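Local coordinates for maternal protein tudor (Drosophila melanogaster, PDB 3NTK) that recognises methylated arginines of the Piwi protein Aubergine through its extended Tudor domains and is required for primordial germ cell formation, at residues M31-F45 / F94-Y107. Residues are numbered along the deposited sequence; the frame is centred on the assembly and turned at random.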
loop_
_atom_site.group_PDB
_atom_site.type_symbol
_atom_site.label_atom_id
_atom_site.label_comp_id
_atom_site.label_asym_id
_atom_site.label_seq_id
_atom_site.Cartn_x
_atom_site.Cartn_y
_atom_site.Cartn_z
ATOM N N MET A 31 -9.486 -11.130 -3.716
ATOM C CA MET A 31 -8.402 -11.052 -4.693
ATOM C C MET A 31 -7.291 -12.032 -4.323
ATOM O O MET A 31 -6.824 -12.809 -5.156
ATOM C CB MET A 31 -7.827 -9.634 -4.744
ATOM C CG MET A 31 -6.569 -9.497 -5.603
ATOM S SD MET A 31 -6.828 -10.009 -7.317
ATOM C CE MET A 31 -7.876 -8.665 -7.888
ATOM N N THR A 32 -6.877 -11.985 -3.063
ATOM C CA THR A 32 -5.821 -12.852 -2.562
ATOM C C THR A 32 -6.169 -14.327 -2.747
ATOM O O THR A 32 -5.320 -15.120 -3.150
ATOM C CB THR A 32 -5.549 -12.551 -1.081
ATOM O OG1 THR A 32 -5.126 -11.186 -0.961
ATOM C CG2 THR A 32 -4.462 -13.467 -0.526
ATOM N N ASP A 33 -7.415 -14.692 -2.465
ATOM C CA ASP A 33 -7.851 -16.076 -2.628
ATOM C C ASP A 33 -7.798 -16.495 -4.102
ATOM O O ASP A 33 -7.289 -17.571 -4.431
ATOM C CB ASP A 33 -9.278 -16.265 -2.096
ATOM C CG ASP A 33 -9.360 -16.185 -0.578
ATOM O OD1 ASP A 33 -8.584 -16.890 0.103
ATOM O OD2 ASP A 33 -10.211 -15.427 -0.063
ATOM N N LYS A 34 -8.319 -15.643 -4.985
ATOM C CA LYS A 34 -8.330 -15.936 -6.418
ATOM C C LYS A 34 -6.924 -16.083 -6.991
ATOM O O LYS A 34 -6.682 -16.925 -7.860
ATOM C CB LYS A 34 -9.080 -14.843 -7.188
ATOM C CG LYS A 34 -10.579 -14.806 -6.920
ATOM C CD LYS A 34 -11.265 -13.782 -7.809
ATOM C CE LYS A 34 -12.747 -13.676 -7.486
ATOM N NZ LYS A 34 -13.429 -14.996 -7.592
ATOM N N LEU A 35 -5.999 -15.259 -6.514
ATOM C CA LEU A 35 -4.622 -15.321 -6.987
ATOM C C LEU A 35 -3.968 -16.610 -6.526
ATOM O O LEU A 35 -3.215 -17.234 -7.271
ATOM C CB LEU A 35 -3.814 -14.133 -6.463
ATOM C CG LEU A 35 -4.008 -12.789 -7.168
ATOM C CD1 LEU A 35 -3.106 -11.749 -6.520
ATOM C CD2 LEU A 35 -3.675 -12.929 -8.638
ATOM N N LEU A 36 -4.265 -17.007 -5.294
ATOM C CA LEU A 36 -3.694 -18.219 -4.724
ATOM C C LEU A 36 -4.199 -19.465 -5.445
ATOM O O LEU A 36 -3.461 -20.431 -5.629
ATOM C CB LEU A 36 -4.038 -18.314 -3.238
ATOM C CG LEU A 36 -3.404 -19.488 -2.487
ATOM C CD1 LEU A 36 -1.893 -19.298 -2.425
ATOM C CD2 LEU A 36 -3.991 -19.580 -1.085
ATOM N N ASP A 37 -5.457 -19.433 -5.865
ATOM C CA ASP A 37 -6.046 -20.572 -6.552
ATOM C C ASP A 37 -5.500 -20.739 -7.971
ATOM O O ASP A 37 -5.312 -21.861 -8.439
ATOM C CB ASP A 37 -7.567 -20.416 -6.600
ATOM C CG ASP A 37 -8.290 -21.751 -6.648
ATOM O OD1 ASP A 37 -7.971 -22.575 -7.534
ATOM O OD2 ASP A 37 -9.180 -21.976 -5.796
ATOM N N ALA A 38 -5.226 -19.626 -8.644
ATOM C CA ALA A 38 -4.728 -19.664 -10.020
ATOM C C ALA A 38 -3.209 -19.586 -10.170
ATOM O O ALA A 38 -2.670 -19.892 -11.232
ATOM C CB ALA A 38 -5.367 -18.538 -10.819
ATOM N N GLU A 39 -2.537 -19.171 -9.103
ATOM C CA GLU A 39 -1.087 -18.994 -9.081
ATOM C C GLU A 39 -0.253 -19.994 -9.885
ATOM O O GLU A 39 0.495 -19.609 -10.784
ATOM C CB GLU A 39 -0.617 -18.994 -7.627
ATOM C CG GLU A 39 0.836 -18.622 -7.418
ATOM C CD GLU A 39 1.234 -18.711 -5.957
ATOM O OE1 GLU A 39 1.373 -19.842 -5.443
ATOM O OE2 GLU A 39 1.394 -17.648 -5.319
ATOM N N GLN A 40 -0.375 -21.275 -9.557
ATOM C CA GLN A 40 0.404 -22.310 -10.233
ATOM C C GLN A 40 0.133 -22.455 -11.728
ATOM O O GLN A 40 0.994 -22.921 -12.474
ATOM C CB GLN A 40 0.183 -23.665 -9.547
ATOM C CG GLN A 40 1.127 -24.759 -10.032
ATOM C CD GLN A 40 2.585 -24.394 -9.815
ATOM O OE1 GLN A 40 3.039 -24.259 -8.681
ATOM N NE2 GLN A 40 3.321 -24.220 -10.903
ATOM N N ASP A 41 -1.051 -22.050 -12.175
ATOM C CA ASP A 41 -1.388 -22.189 -13.585
ATOM C C ASP A 41 -1.188 -20.946 -14.436
ATOM O O ASP A 41 -1.486 -20.953 -15.633
ATOM C CB ASP A 41 -2.822 -22.704 -13.724
ATOM C CG ASP A 41 -2.945 -24.162 -13.325
ATOM O OD1 ASP A 41 -2.112 -24.966 -13.794
ATOM O OD2 ASP A 41 -3.865 -24.507 -12.549
ATOM N N LEU A 42 -0.669 -19.883 -13.831
ATOM C CA LEU A 42 -0.426 -18.655 -14.578
ATOM C C LEU A 42 0.882 -18.757 -15.347
ATOM O O LEU A 42 1.926 -19.058 -14.773
ATOM C CB LEU A 42 -0.365 -17.454 -13.632
ATOM C CG LEU A 42 -1.653 -17.131 -12.875
ATOM C CD1 LEU A 42 -1.412 -15.917 -11.967
ATOM C CD2 LEU A 42 -2.774 -16.851 -13.872
ATOM N N PRO A 43 0.844 -18.502 -16.663
ATOM C CA PRO A 43 2.049 -18.571 -17.490
ATOM C C PRO A 43 3.026 -17.452 -17.156
ATOM O O PRO A 43 2.671 -16.479 -16.486
ATOM C CB PRO A 43 1.495 -18.464 -18.910
ATOM C CG PRO A 43 0.313 -17.558 -18.728
ATOM C CD PRO A 43 -0.330 -18.135 -17.476
ATOM N N ALA A 44 4.260 -17.595 -17.627
ATOM C CA ALA A 44 5.290 -16.601 -17.375
ATOM C C ALA A 44 4.971 -15.295 -18.088
ATOM O O ALA A 44 4.384 -15.293 -19.167
ATOM C CB ALA A 44 6.649 -17.120 -17.843
ATOM N N PHE A 45 5.356 -14.188 -17.467
ATOM C CA PHE A 45 5.149 -12.870 -18.049
ATOM C C PHE A 45 6.535 -12.422 -18.471
ATOM O O PHE A 45 7.456 -12.405 -17.653
ATOM C CB PHE A 45 4.581 -11.906 -17.009
ATOM C CG PHE A 45 4.403 -10.507 -17.518
ATOM C CD1 PHE A 45 3.472 -10.227 -18.514
ATOM C CD2 PHE A 45 5.181 -9.470 -17.017
ATOM C CE1 PHE A 45 3.319 -8.928 -19.006
ATOM C CE2 PHE A 45 5.039 -8.171 -17.498
ATOM C CZ PHE A 45 4.104 -7.901 -18.497
ATOM N N PHE A 94 7.889 -13.353 -12.530
ATOM C CA PHE A 94 6.681 -12.685 -12.996
ATOM C C PHE A 94 5.772 -13.643 -13.738
ATOM O O PHE A 94 6.232 -14.467 -14.543
ATOM C CB PHE A 94 7.021 -11.533 -13.944
ATOM C CG PHE A 94 8.140 -10.663 -13.463
ATOM C CD1 PHE A 94 9.460 -10.974 -13.769
ATOM C CD2 PHE A 94 7.878 -9.540 -12.693
ATOM C CE1 PHE A 94 10.507 -10.175 -13.314
ATOM C CE2 PHE A 94 8.919 -8.733 -12.230
ATOM C CZ PHE A 94 10.236 -9.054 -12.544
ATOM N N ARG A 95 4.476 -13.530 -13.470
ATOM C CA ARG A 95 3.502 -14.357 -14.150
ATOM C C ARG A 95 2.415 -13.441 -14.684
ATOM O O ARG A 95 2.240 -12.320 -14.203
ATOM C CB ARG A 95 2.939 -15.406 -13.196
ATOM C CG ARG A 95 4.049 -16.321 -12.673
ATOM C CD ARG A 95 3.538 -17.467 -11.847
ATOM N NE ARG A 95 4.657 -18.266 -11.351
ATOM C CZ ARG A 95 4.535 -19.305 -10.535
ATOM N NH1 ARG A 95 3.336 -19.686 -10.117
ATOM N NH2 ARG A 95 5.621 -19.947 -10.117
ATOM N N GLN A 96 1.690 -13.913 -15.684
ATOM C CA GLN A 96 0.647 -13.100 -16.280
ATOM C C GLN A 96 -0.582 -12.930 -15.393
ATOM O O GLN A 96 -1.041 -13.869 -14.752
ATOM C CB GLN A 96 0.259 -13.682 -17.636
ATOM C CG GLN A 96 1.365 -13.491 -18.660
ATOM C CD GLN A 96 0.936 -13.846 -20.062
ATOM O OE1 GLN A 96 -0.183 -13.534 -20.476
ATOM N NE2 GLN A 96 1.830 -14.484 -20.813
ATOM N N LEU A 97 -1.092 -11.707 -15.349
ATOM C CA LEU A 97 -2.276 -11.407 -14.553
ATOM C C LEU A 97 -3.508 -11.507 -15.447
ATOM O O LEU A 97 -3.620 -10.795 -16.442
ATOM C CB LEU A 97 -2.175 -9.992 -13.975
ATOM C CG LEU A 97 -3.351 -9.446 -13.156
ATOM C CD1 LEU A 97 -3.502 -10.241 -11.860
ATOM C CD2 LEU A 97 -3.103 -7.968 -12.851
ATOM N N PRO A 98 -4.441 -12.411 -15.116
ATOM C CA PRO A 98 -5.659 -12.560 -15.921
ATOM C C PRO A 98 -6.349 -11.198 -16.031
ATOM O O PRO A 98 -6.347 -10.424 -15.070
ATOM C CB PRO A 98 -6.481 -13.560 -15.111
ATOM C CG PRO A 98 -5.418 -14.425 -14.484
ATOM C CD PRO A 98 -4.393 -13.410 -14.034
ATOM N N GLU A 99 -6.931 -10.903 -17.191
ATOM C CA GLU A 99 -7.596 -9.619 -17.388
ATOM C C GLU A 99 -8.626 -9.324 -16.302
ATOM O O GLU A 99 -8.745 -8.191 -15.848
ATOM C CB GLU A 99 -8.278 -9.558 -18.760
ATOM C CG GLU A 99 -7.342 -9.334 -19.945
ATOM C CD GLU A 99 -6.557 -10.578 -20.331
ATOM O OE1 GLU A 99 -6.875 -11.668 -19.817
ATOM O OE2 GLU A 99 -5.628 -10.464 -21.158
ATOM N N GLU A 100 -9.366 -10.348 -15.895
ATOM C CA GLU A 100 -10.386 -10.206 -14.864
ATOM C C GLU A 100 -9.807 -9.769 -13.518
ATOM O O GLU A 100 -10.471 -9.076 -12.750
ATOM C CB GLU A 100 -11.132 -11.533 -14.699
ATOM C CG GLU A 100 -12.112 -11.580 -13.545
ATOM C CD GLU A 100 -12.811 -12.926 -13.434
ATOM O OE1 GLU A 100 -12.109 -13.962 -13.427
ATOM O OE2 GLU A 100 -14.058 -12.946 -13.349
ATOM N N LEU A 101 -8.574 -10.180 -13.231
ATOM C CA LEU A 101 -7.941 -9.816 -11.969
ATOM C C LEU A 101 -7.200 -8.489 -12.022
ATOM O O LEU A 101 -6.699 -8.010 -11.003
ATOM C CB LEU A 101 -7.002 -10.934 -11.496
ATOM C CG LEU A 101 -7.734 -12.234 -11.141
ATOM C CD1 LEU A 101 -6.751 -13.270 -10.593
ATOM C CD2 LEU A 101 -8.817 -11.937 -10.110
ATOM N N ALA A 102 -7.128 -7.897 -13.210
ATOM C CA ALA A 102 -6.481 -6.603 -13.374
ATOM C C ALA A 102 -7.526 -5.490 -13.286
ATOM O O ALA A 102 -7.183 -4.313 -13.128
ATOM C CB ALA A 102 -5.769 -6.536 -14.712
ATOM N N LYS A 103 -8.800 -5.863 -13.373
ATOM C CA LYS A 103 -9.881 -4.879 -13.327
ATOM C C LYS A 103 -10.058 -4.184 -11.976
ATOM O O LYS A 103 -10.282 -2.976 -11.926
ATOM C CB LYS A 103 -11.215 -5.518 -13.736
ATOM C CG LYS A 103 -11.265 -6.003 -15.175
ATOM C CD LYS A 103 -12.655 -6.502 -15.538
ATOM C CE LYS A 103 -12.673 -7.120 -16.928
ATOM N NZ LYS A 103 -12.172 -6.176 -17.962
ATOM N N PRO A 104 -9.989 -4.937 -10.864
ATOM C CA PRO A 104 -10.157 -4.286 -9.562
ATOM C C PRO A 104 -9.094 -3.234 -9.293
ATOM O O PRO A 104 -7.932 -3.385 -9.677
ATOM C CB PRO A 104 -10.076 -5.451 -8.579
ATOM C CG PRO A 104 -10.636 -6.591 -9.375
ATOM C CD PRO A 104 -9.970 -6.403 -10.715
ATOM N N ALA A 105 -9.500 -2.159 -8.628
ATOM C CA ALA A 105 -8.570 -1.086 -8.302
ATOM C C ALA A 105 -7.569 -1.578 -7.265
ATOM O O ALA A 105 -7.814 -2.574 -6.585
ATOM C CB ALA A 105 -9.343 0.116 -7.752
ATOM N N ARG A 106 -6.441 -0.882 -7.148
ATOM C CA ARG A 106 -5.423 -1.238 -6.161
ATOM C C ARG A 106 -6.059 -1.197 -4.774
ATOM O O ARG A 106 -6.909 -0.334 -4.496
ATOM C CB ARG A 106 -4.255 -0.251 -6.229
ATOM C CG ARG A 106 -4.629 1.207 -5.978
ATOM C CD ARG A 106 -3.380 2.087 -6.046
ATOM N NE ARG A 106 -2.447 1.744 -4.977
ATOM C CZ ARG A 106 -1.124 1.807 -5.073
ATOM N NH1 ARG A 106 -0.548 2.202 -6.205
ATOM N NH2 ARG A 106 -0.376 1.470 -4.031
ATOM N N TYR A 107 -5.661 -2.124 -3.904
ATOM C CA TYR A 107 -6.235 -2.179 -2.568
ATOM C C TYR A 107 -5.420 -1.525 -1.457
ATOM O O TYR A 107 -5.778 -1.618 -0.285
ATOM C CB TYR A 107 -6.609 -3.618 -2.206
ATOM C CG TYR A 107 -7.784 -4.111 -3.021
ATOM C CD1 TYR A 107 -8.988 -3.408 -3.029
ATOM C CD2 TYR A 107 -7.682 -5.252 -3.813
ATOM C CE1 TYR A 107 -10.063 -3.826 -3.809
ATOM C CE2 TYR A 107 -8.753 -5.680 -4.597
ATOM C CZ TYR A 107 -9.939 -4.960 -4.589
ATOM O OH TYR A 107 -11.002 -5.369 -5.364
HETATM O O HOH W 1 3.652 -21.626 -7.830
#
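A44 and R95 form a single antiparallel, non-hydrogen-bonded bridge, CA atoms 4.3 Å apart, flanked by Q96 N to P43 O (2.9 Å) and F45 N to F94 O. It ties the loop after helix 25-38 to strand 87-95, fourth strand of the antiparallel Tudor-domain sheet; upstream of that loop, M31, K34 and L35 of the helix pack against 97-107, which includes helix 99-102. R95 leaves the bridge with its chain stretched from CG to NE, passing L42 O with CD and placing NH1 2.9 Å from E39 O. That bond is bent (137° at the hydrogen) and comes from above the carbonyl plane, while L42 N reaches the same oxygen from the opposite face. Water 1 links NH1 to Q40 OE1, and F64 touches the R95 side chain. A methionine in place of R95 would probably leave E39 O with one grip fewer and Q40 without its water link. Q96 turns its amide to A44 O: NE2 lies 3.1 Å away in a nearly straight bond (166°), and its CG meets the F45 ring at the edge. L42 CD2 packs on P98 CG at 3.6 Å, the two side chains crossing at about a right angle. Earlier in the helix, L101 fits among three residues, CD1 against L35 CD2 (3.7 Å) and CD2 against K34 CD and M31 SD. M31 sets CG anti to its own nitrogen (chi1 172°) and then bends at both following torsions, bringing CE over P104 CG and to 3.4 Å from L101 O, an oxygen hydrogen-bonded by R66 NH1.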